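Local coordinates for alpha-rhamnosidase (Dictyoglomus thermophilum, PDB 6I60), which probably hydrolyses terminal non-reducing alpha-L-rhamnose residues of alpha-L-rhamnosides, at residues F526-L531 with K579-E584; I568-Y573 with A645-K650. One frame throughout, in Å; residues are numbered along the deposited sequence.

Contact 1: F526-L531 with K579-E584; sequences FYRKYL and KYVLEE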
ATOM      1  N   PHE A 526      -0.324   1.036  -6.120  1.00 58.74           N
ATOM      2  CA  PHE A 526       0.699   1.290  -5.112  1.00 49.34           C
ATOM      3  C   PHE A 526       1.882   0.345  -5.276  1.00 48.22           C
ATOM      4  O   PHE A 526       3.042   0.772  -5.199  1.00 46.45           O
ATOM      5  CB  PHE A 526       0.091   1.154  -3.717  1.00 42.43           C
ATOM      6  CG  PHE A 526       0.987   1.631  -2.616  1.00 39.76           C
ATOM      7  CD1 PHE A 526       1.037   2.972  -2.279  1.00 47.11           C
ATOM      8  CD2 PHE A 526       1.775   0.735  -1.911  1.00 42.70           C
ATOM      9  CE1 PHE A 526       1.860   3.414  -1.259  1.00 55.01           C
ATOM     10  CE2 PHE A 526       2.602   1.171  -0.892  1.00 47.54           C
ATOM     11  CZ  PHE A 526       2.644   2.511  -0.564  1.00 48.63           C
ATOM     12  N   TYR A 527       1.614  -0.942  -5.507  1.00 48.63           N
ATOM     13  CA  TYR A 527       2.695  -1.917  -5.574  1.00 52.82           C
ATOM     14  C   TYR A 527       3.481  -1.806  -6.873  1.00 50.62           C
ATOM     15  O   TYR A 527       4.681  -2.102  -6.894  1.00 48.29           O
ATOM     16  CB  TYR A 527       2.137  -3.328  -5.398  1.00 47.71           C
ATOM     17  CG  TYR A 527       1.823  -3.661  -3.959  1.00 46.45           C
ATOM     18  CD1 TYR A 527       2.627  -3.192  -2.929  1.00 40.16           C
ATOM     19  CD2 TYR A 527       0.720  -4.437  -3.627  1.00 54.48           C
ATOM     20  CE1 TYR A 527       2.345  -3.488  -1.612  1.00 51.06           C
ATOM     21  CE2 TYR A 527       0.430  -4.740  -2.310  1.00 49.84           C
ATOM     22  CZ  TYR A 527       1.246  -4.262  -1.308  1.00 52.34           C
ATOM     23  OH  TYR A 527       0.962  -4.559   0.005  1.00 52.18           O
ATOM     24  N   ARG A 528       2.830  -1.384  -7.960  1.00 49.09           N
ATOM     25  CA  ARG A 528       3.548  -1.177  -9.212  1.00 42.71           C
ATOM     26  C   ARG A 528       4.604  -0.091  -9.061  1.00 49.58           C
ATOM     27  O   ARG A 528       5.708  -0.204  -9.609  1.00 49.95           O
ATOM     28  CB  ARG A 528       2.565  -0.824 -10.327  1.00 45.33           C
ATOM     29  CG  ARG A 528       1.942  -2.029 -11.009  1.00 44.39           C
ATOM     30  CD  ARG A 528       0.835  -1.607 -11.960  1.00 51.87           C
ATOM     31  NE  ARG A 528       1.197  -1.827 -13.357  1.00 61.45           N
ATOM     32  CZ  ARG A 528       1.263  -0.865 -14.273  1.00 60.49           C
ATOM     33  NH1 ARG A 528       0.990   0.391 -13.943  1.00 51.14           N
ATOM     34  NH2 ARG A 528       1.600  -1.160 -15.522  1.00 64.70           N
ATOM     35  N   LYS A 529       4.285   0.969  -8.315  1.00 53.42           N
ATOM     36  CA  LYS A 529       5.275   2.002  -8.032  1.00 47.86           C
ATOM     37  C   LYS A 529       6.370   1.476  -7.113  1.00 51.71           C
ATOM     38  O   LYS A 529       7.550   1.794  -7.299  1.00 55.97           O
ATOM     39  CB  LYS A 529       4.593   3.224  -7.417  1.00 47.55           C
ATOM     40  CG  LYS A 529       5.546   4.341  -7.023  1.00 46.64           C
ATOM     41  CD  LYS A 529       5.618   4.493  -5.517  1.00 51.50           C
ATOM     42  CE  LYS A 529       6.448   5.702  -5.121  1.00 59.92           C
ATOM     43  NZ  LYS A 529       7.312   5.410  -3.944  1.00 61.27           N
ATOM     44  N   TYR A 530       6.000   0.670  -6.114  1.00 53.37           N
ATOM     45  CA  TYR A 530       6.995   0.140  -5.190  1.00 51.84           C
ATOM     46  C   TYR A 530       7.865  -0.915  -5.861  1.00 53.17           C
ATOM     47  O   TYR A 530       9.062  -1.022  -5.565  1.00 46.42           O
ATOM     48  CB  TYR A 530       6.315  -0.438  -3.949  1.00 45.55           C
ATOM     49  CG  TYR A 530       7.285  -0.808  -2.850  1.00 48.81           C
ATOM     50  CD1 TYR A 530       8.175   0.129  -2.338  1.00 54.32           C
ATOM     51  CD2 TYR A 530       7.318  -2.096  -2.329  1.00 43.69           C
ATOM     52  CE1 TYR A 530       9.067  -0.204  -1.332  1.00 52.53           C
ATOM     53  CE2 TYR A 530       8.208  -2.438  -1.323  1.00 51.23           C
ATOM     54  CZ  TYR A 530       9.080  -1.489  -0.829  1.00 52.82           C
ATOM     55  OH  TYR A 530       9.967  -1.825   0.169  1.00 49.55           O
ATOM     56  N   LEU A 531       7.278  -1.710  -6.760  1.00 51.65           N
ATOM     57  CA  LEU A 531       8.070  -2.676  -7.515  1.00 54.49           C
ATOM     58  C   LEU A 531       9.124  -1.979  -8.362  1.00 53.00           C
ATOM     59  O   LEU A 531      10.218  -2.521  -8.565  1.00 47.57           O
ATOM     60  CB  LEU A 531       7.158  -3.533  -8.392  1.00 50.14           C
ATOM     61  CG  LEU A 531       6.563  -4.772  -7.721  1.00 48.86           C
ATOM     62  CD1 LEU A 531       5.710  -5.561  -8.703  1.00 46.40           C
ATOM     63  CD2 LEU A 531       7.668  -5.641  -7.140  1.00 48.92           C
ATOM     64  N   LYS A 579      -0.281 -10.209 -15.752  1.00 69.31           N
ATOM     65  CA  LYS A 579       0.925 -10.915 -16.161  1.00 66.15           C
ATOM     66  C   LYS A 579       1.984  -9.982 -16.729  1.00 65.05           C
ATOM     67  O   LYS A 579       3.145 -10.388 -16.847  1.00 65.84           O
ATOM     68  CB  LYS A 579       0.582 -11.995 -17.191  1.00 55.21           C
ATOM     69  CG  LYS A 579      -0.105 -11.469 -18.443  1.00 67.74           C
ATOM     70  CD  LYS A 579      -0.587 -12.608 -19.332  1.00 75.85           C
ATOM     71  CE  LYS A 579       0.364 -12.845 -20.496  1.00 77.05           C
ATOM     72  NZ  LYS A 579       0.265 -14.237 -21.023  1.00 62.64           N
ATOM     73  N   TYR A 580       1.616  -8.746 -17.073  1.00 60.09           N
ATOM     74  CA  TYR A 580       2.582  -7.818 -17.650  1.00 60.96           C
ATOM     75  C   TYR A 580       3.614  -7.369 -16.624  1.00 63.85           C
ATOM     76  O   TYR A 580       4.780  -7.156 -16.976  1.00 61.50           O
ATOM     77  CB  TYR A 580       1.855  -6.612 -18.240  1.00 62.78           C
ATOM     78  CG  TYR A 580       0.826  -6.982 -19.281  1.00 63.61           C
ATOM     79  CD1 TYR A 580      -0.529  -6.800 -19.040  1.00 68.68           C
ATOM     80  CD2 TYR A 580       1.209  -7.514 -20.504  1.00 65.85           C
ATOM     81  CE1 TYR A 580      -1.474  -7.137 -19.990  1.00 71.22           C
ATOM     82  CE2 TYR A 580       0.272  -7.854 -21.460  1.00 67.15           C
ATOM     83  CZ  TYR A 580      -1.068  -7.663 -21.198  1.00 67.99           C
ATOM     84  OH  TYR A 580      -2.007  -8.000 -22.148  1.00 78.19           O
ATOM     85  N   VAL A 581       3.212  -7.218 -15.359  1.00 58.53           N
ATOM     86  CA  VAL A 581       4.170  -6.853 -14.323  1.00 54.97           C
ATOM     87  C   VAL A 581       5.148  -7.986 -14.055  1.00 61.98           C
ATOM     88  O   VAL A 581       6.221  -7.755 -13.485  1.00 65.66           O
ATOM     89  CB  VAL A 581       3.440  -6.437 -13.032  1.00 57.14           C
ATOM     90  CG1 VAL A 581       3.032  -7.660 -12.227  1.00 60.46           C
ATOM     91  CG2 VAL A 581       4.320  -5.515 -12.202  1.00 59.23           C
ATOM     92  N   LEU A 582       4.810  -9.211 -14.460  1.00 61.86           N
ATOM     93  CA  LEU A 582       5.743 -10.322 -14.324  1.00 62.08           C
ATOM     94  C   LEU A 582       6.820 -10.280 -15.401  1.00 52.28           C
ATOM     95  O   LEU A 582       7.984 -10.586 -15.128  1.00 56.91           O
ATOM     96  CB  LEU A 582       4.987 -11.651 -14.368  1.00 63.12           C
ATOM     97  CG  LEU A 582       4.108 -11.967 -13.154  1.00 60.67           C
ATOM     98  CD1 LEU A 582       3.662 -13.420 -13.180  1.00 53.67           C
ATOM     99  CD2 LEU A 582       4.840 -11.653 -11.858  1.00 53.45           C
ATOM    100  N   GLU A 583       6.452  -9.899 -16.628  1.00 61.59           N
ATOM    101  CA  GLU A 583       7.443  -9.776 -17.693  1.00 63.09           C
ATOM    102  C   GLU A 583       8.310  -8.536 -17.517  1.00 59.03           C
ATOM    103  O   GLU A 583       9.504  -8.564 -17.837  1.00 60.09           O
ATOM    104  CB  GLU A 583       6.756  -9.739 -19.059  1.00 62.91           C
ATOM    105  CG  GLU A 583       5.534 -10.636 -19.178  1.00 73.73           C
ATOM    106  CD  GLU A 583       4.802 -10.450 -20.496  1.00 78.16           C
ATOM    107  OE1 GLU A 583       4.073 -11.378 -20.910  1.00 78.55           O
ATOM    108  OE2 GLU A 583       4.958  -9.376 -21.117  1.00 82.04           O
ATOM    109  N   GLU A 584       7.732  -7.446 -17.008  1.00 57.81           N
ATOM    110  CA  GLU A 584       8.476  -6.199 -16.871  1.00 58.92           C
ATOM    111  C   GLU A 584       9.618  -6.321 -15.868  1.00 59.56           C
ATOM    112  O   GLU A 584      10.649  -5.655 -16.024  1.00 58.50           O
ATOM    113  CB  GLU A 584       7.521  -5.075 -16.468  1.00 56.97           C
ATOM    114  CG  GLU A 584       8.182  -3.731 -16.244  1.00 63.77           C
ATOM    115  CD  GLU A 584       7.231  -2.715 -15.647  1.00 80.36           C
ATOM    116  OE1 GLU A 584       7.711  -1.704 -15.090  1.00 76.97           O
ATOM    117  OE2 GLU A 584       6.002  -2.931 -15.737  1.00 84.02           O
TER
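Leu531 and Val581 meet through one methyl each, and this pair is the close-packed part of the contact: Leu531 CD1 lies 3.8 Å from Val581 CG2, the two side chains crossing at about a right angle. The torsions explain why these particular methyls are used. Leu531 has CG opposite its carbonyl carbon (chi1 -86°) and CD1 extended away from CA (chi2 -178°), which carries that methyl across the gap. Val581 holds CG2 opposite its own backbone N and presents it to both Leu531 and Arg528. The aliphatic root of Arg528 approaches the same methyl less closely, with Arg528 CG 4.4 Å from Val581 CG2. The backbones come close here, the CA atoms of Arg528 and Val581 being 7.7 Å apart, yet the contact is small: one close methyl pair and 123 Å² buried in all.

Leu531 and Val581 are buried, whereas the polar side, where Arg528 and Glu584 are partly exposed, is loose. There Arg528 NH2 and Glu584 OE2 stand 4.7 Å apart, so their opposite charges probably attract without touching. The guanidinium's salt bridge is made instead by NH1, to Glu38, while Glu584 has long, weak ion pairs with Lys48 and Arg535.

Both segments belong to the catalytic six-hairpin domain, an (alpha/alpha)6 barrel in this family. Tyr565, Ala569 and Leu572 of helix 564-576 touch Leu531, and Leu572 also reaches Val581. Ile52, from the N-terminal immunoglobulin-like domain, touches both Arg528 and Tyr580. The contact therefore joins helix 524-535 to the short helix 580-584, with helix 564-576 against its apolar side and strand 52-56 of the N-terminal domain against its charged side.

Contact 2: I568-Y573 with A645-K650; sequences IAWYLY and AKLLGK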
ATOM      1  N   ILE A 568       5.654  -9.806  -4.020  1.00 47.08           N
ATOM      2  CA  ILE A 568       4.672  -8.764  -4.306  1.00 52.69           C
ATOM      3  C   ILE A 568       4.285  -8.793  -5.779  1.00 48.72           C
ATOM      4  O   ILE A 568       3.112  -8.608  -6.132  1.00 53.86           O
ATOM      5  CB  ILE A 568       5.216  -7.387  -3.881  1.00 45.52           C
ATOM      6  CG1 ILE A 568       5.380  -7.333  -2.361  1.00 39.50           C
ATOM      7  CG2 ILE A 568       4.294  -6.276  -4.351  1.00 44.19           C
ATOM      8  CD1 ILE A 568       6.093  -6.096  -1.866  1.00 45.51           C
ATOM      9  N   ALA A 569       5.254  -9.045  -6.660  1.00 48.89           N
ATOM     10  CA  ALA A 569       4.943  -9.147  -8.081  1.00 50.27           C
ATOM     11  C   ALA A 569       4.036 -10.339  -8.362  1.00 50.49           C
ATOM     12  O   ALA A 569       3.100 -10.238  -9.163  1.00 51.57           O
ATOM     13  CB  ALA A 569       6.231  -9.242  -8.897  1.00 37.40           C
ATOM     14  N   TRP A 570       4.295 -11.476  -7.709  1.00 50.76           N
ATOM     15  CA  TRP A 570       3.419 -12.631  -7.870  1.00 51.74           C
ATOM     16  C   TRP A 570       2.032 -12.360  -7.302  1.00 51.22           C
ATOM     17  O   TRP A 570       1.039 -12.887  -7.816  1.00 48.54           O
ATOM     18  CB  TRP A 570       4.037 -13.861  -7.204  1.00 47.36           C
ATOM     19  CG  TRP A 570       3.151 -15.066  -7.231  1.00 53.44           C
ATOM     20  CD1 TRP A 570       2.354 -15.521  -6.221  1.00 57.20           C
ATOM     21  CD2 TRP A 570       2.969 -15.973  -8.324  1.00 59.42           C
ATOM     22  NE1 TRP A 570       1.686 -16.655  -6.617  1.00 55.04           N
ATOM     23  CE2 TRP A 570       2.046 -16.954  -7.904  1.00 59.82           C
ATOM     24  CE3 TRP A 570       3.495 -16.052  -9.617  1.00 59.85           C
ATOM     25  CZ2 TRP A 570       1.641 -18.000  -8.731  1.00 59.63           C
ATOM     26  CZ3 TRP A 570       3.091 -17.092 -10.437  1.00 60.03           C
ATOM     27  CH2 TRP A 570       2.172 -18.051  -9.990  1.00 59.88           C
ATOM     28  N   TYR A 571       1.945 -11.546  -6.248  1.00 54.01           N
ATOM     29  CA  TYR A 571       0.642 -11.176  -5.704  1.00 50.33           C
ATOM     30  C   TYR A 571      -0.157 -10.355  -6.706  1.00 51.54           C
ATOM     31  O   TYR A 571      -1.376 -10.526  -6.827  1.00 51.75           O
ATOM     32  CB  TYR A 571       0.818 -10.404  -4.396  1.00 49.93           C
ATOM     33  CG  TYR A 571       1.019 -11.280  -3.178  1.00 54.83           C
ATOM     34  CD1 TYR A 571       0.572 -12.596  -3.163  1.00 49.24           C
ATOM     35  CD2 TYR A 571       1.656 -10.791  -2.044  1.00 48.35           C
ATOM     36  CE1 TYR A 571       0.753 -13.398  -2.053  1.00 45.63           C
ATOM     37  CE2 TYR A 571       1.843 -11.588  -0.931  1.00 46.87           C
ATOM     38  CZ  TYR A 571       1.390 -12.889  -0.941  1.00 42.90           C
ATOM     39  OH  TYR A 571       1.572 -13.684   0.166  1.00 57.37           O
ATOM     40  N   LEU A 572       0.516  -9.462  -7.439  1.00 49.62           N
ATOM     41  CA  LEU A 572      -0.173  -8.635  -8.423  1.00 48.30           C
ATOM     42  C   LEU A 572      -0.755  -9.473  -9.556  1.00 55.25           C
ATOM     43  O   LEU A 572      -1.776  -9.095 -10.142  1.00 54.86           O
ATOM     44  CB  LEU A 572       0.781  -7.580  -8.978  1.00 45.65           C
ATOM     45  CG  LEU A 572       1.245  -6.521  -7.978  1.00 47.01           C
ATOM     46  CD1 LEU A 572       2.040  -5.432  -8.680  1.00 49.40           C
ATOM     47  CD2 LEU A 572       0.053  -5.932  -7.238  1.00 50.88           C
ATOM     48  N   TYR A 573      -0.126 -10.603  -9.878  1.00 55.77           N
ATOM     49  CA  TYR A 573      -0.684 -11.498 -10.884  1.00 55.44           C
ATOM     50  C   TYR A 573      -1.737 -12.426 -10.293  1.00 51.51           C
ATOM     51  O   TYR A 573      -2.686 -12.802 -10.989  1.00 54.14           O
ATOM     52  CB  TYR A 573       0.433 -12.314 -11.542  1.00 52.31           C
ATOM     53  CG  TYR A 573      -0.076 -13.429 -12.426  1.00 50.58           C
ATOM     54  CD1 TYR A 573      -0.683 -13.154 -13.644  1.00 59.57           C
ATOM     55  CD2 TYR A 573       0.041 -14.758 -12.039  1.00 49.74           C
ATOM     56  CE1 TYR A 573      -1.157 -14.170 -14.455  1.00 55.32           C
ATOM     57  CE2 TYR A 573      -0.428 -15.780 -12.844  1.00 56.26           C
ATOM     58  CZ  TYR A 573      -1.028 -15.479 -14.051  1.00 51.18           C
ATOM     59  OH  TYR A 573      -1.501 -16.487 -14.857  1.00 50.44           O
ATOM     60  N   ALA A 645       8.192 -18.475 -15.002  1.00 61.82           N
ATOM     61  CA  ALA A 645       8.816 -18.816 -16.276  1.00 59.63           C
ATOM     62  C   ALA A 645       7.881 -19.649 -17.142  1.00 52.96           C
ATOM     63  O   ALA A 645       7.768 -19.413 -18.350  1.00 55.22           O
ATOM     64  CB  ALA A 645      10.131 -19.558 -16.038  1.00 57.04           C
ATOM     65  N   LYS A 646       7.201 -20.629 -16.542  1.00 51.33           N
ATOM     66  CA  LYS A 646       6.258 -21.440 -17.304  1.00 56.75           C
ATOM     67  C   LYS A 646       5.086 -20.609 -17.805  1.00 62.28           C
ATOM     68  O   LYS A 646       4.556 -20.878 -18.891  1.00 60.23           O
ATOM     69  CB  LYS A 646       5.758 -22.606 -16.453  1.00 51.49           C
ATOM     70  CG  LYS A 646       4.810 -23.541 -17.185  1.00 53.38           C
ATOM     71  CD  LYS A 646       4.637 -24.851 -16.440  1.00 56.90           C
ATOM     72  CE  LYS A 646       4.112 -25.939 -17.361  1.00 66.55           C
ATOM     73  NZ  LYS A 646       4.625 -25.781 -18.751  1.00 72.34           N
ATOM     74  N   LEU A 647       4.675 -19.595 -17.039  1.00 61.62           N
ATOM     75  CA  LEU A 647       3.577 -18.735 -17.467  1.00 54.55           C
ATOM     76  C   LEU A 647       3.947 -17.937 -18.710  1.00 55.76           C
ATOM     77  O   LEU A 647       3.136 -17.805 -19.633  1.00 59.44           O
ATOM     78  CB  LEU A 647       3.179 -17.793 -16.334  1.00 58.59           C
ATOM     79  CG  LEU A 647       2.336 -18.390 -15.210  1.00 65.19           C
ATOM     80  CD1 LEU A 647       2.423 -17.522 -13.962  1.00 58.14           C
ATOM     81  CD2 LEU A 647       0.896 -18.554 -15.666  1.00 63.49           C
ATOM     82  N   LEU A 648       5.164 -17.393 -18.750  1.00 54.71           N
ATOM     83  CA  LEU A 648       5.594 -16.575 -19.875  1.00 61.05           C
ATOM     84  C   LEU A 648       6.073 -17.395 -21.066  1.00 60.49           C
ATOM     85  O   LEU A 648       6.358 -16.815 -22.118  1.00 62.58           O
ATOM     86  CB  LEU A 648       6.705 -15.617 -19.435  1.00 58.13           C
ATOM     87  CG  LEU A 648       6.419 -14.797 -18.175  1.00 55.75           C
ATOM     88  CD1 LEU A 648       7.509 -13.762 -17.943  1.00 51.34           C
ATOM     89  CD2 LEU A 648       5.057 -14.132 -18.270  1.00 60.26           C
ATOM     90  N   GLY A 649       6.171 -18.715 -20.930  1.00 61.38           N
ATOM     91  CA  GLY A 649       6.586 -19.566 -22.024  1.00 63.63           C
ATOM     92  C   GLY A 649       8.064 -19.880 -22.091  1.00 62.56           C
ATOM     93  O   GLY A 649       8.511 -20.454 -23.090  1.00 66.16           O
ATOM     94  N   LYS A 650       8.839 -19.525 -21.066  1.00 56.29           N
ATOM     95  CA  LYS A 650      10.273 -19.810 -21.039  1.00 59.58           C
ATOM     96  C   LYS A 650      10.470 -21.240 -20.543  1.00 62.03           C
ATOM     97  O   LYS A 650      10.671 -21.487 -19.354  1.00 61.12           O
ATOM     98  CB  LYS A 650      11.005 -18.806 -20.157  1.00 58.84           C
ATOM     99  CG  LYS A 650      10.510 -17.374 -20.301  1.00 57.33           C
ATOM    100  CD  LYS A 650      11.659 -16.382 -20.199  1.00 62.17           C
ATOM    101  CE  LYS A 650      11.192 -14.955 -20.451  1.00 62.69           C
ATOM    102  NZ  LYS A 650      12.309 -14.079 -20.909  1.00 73.71           N
TER
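Trp570 and Tyr573 each set CG opposite their backbone N (chi1 176° and 170°), which brings both rings of helix 564-576 up to Leu647, while Leu647 turns CG opposite its carbonyl carbon (chi1 -77°) to meet them. Its CD1 is shared by the two rings: Leu647 CD1 lies 3.5 Å from Tyr573 CE2 and 3.6 Å from Trp570 CZ3, approaching both obliquely. The other methyl, CD2, sits by the phenol oxygen of Tyr573. Leucine and tyrosine come from opposite directions, whereas leucine and tryptophan cross at about a right angle. Within the helix, Tyr573 CD2 lies 4.2 Å above the indole plane of Trp570, offset toward the rim. With an alanine at Tyr573, Leu647 would probably keep only the indole of these two rings, and a gap would open beside its CD2. Just beyond Leu647, helix 626-648 ends in a Schellman motif, with Lys650 N bonded to Ala645 O and Gly649 at positive phi. Carbon packing, without hydrogen bonds or salt bridges between the segments, carries this surface contact, which implies dispersion and hydrophobic burial with little directional constraint.

Followed from the N terminus, the segments come in the order 526-531, 568-573, 579-584 and 645-650. Contact 1 closes a loop of 47 residues and contact 2 one of 71. The two cross, because helix 564-576 lies within the first loop and helix 580-584 within the second. Their centres are about 10 Å apart and they touch: Leu582 CD2 packs 3.5 Å from Ala569 O, and Glu583 CG lies 3.6 Å from Leu648 CD2. Helix 564-576 thus has helix 524-535, helix 580-584 and the end of helix 626-648 as neighbours, and the pair ties together four helices of the six-hairpin domain, contact 1 buried and contact 2 at the surface.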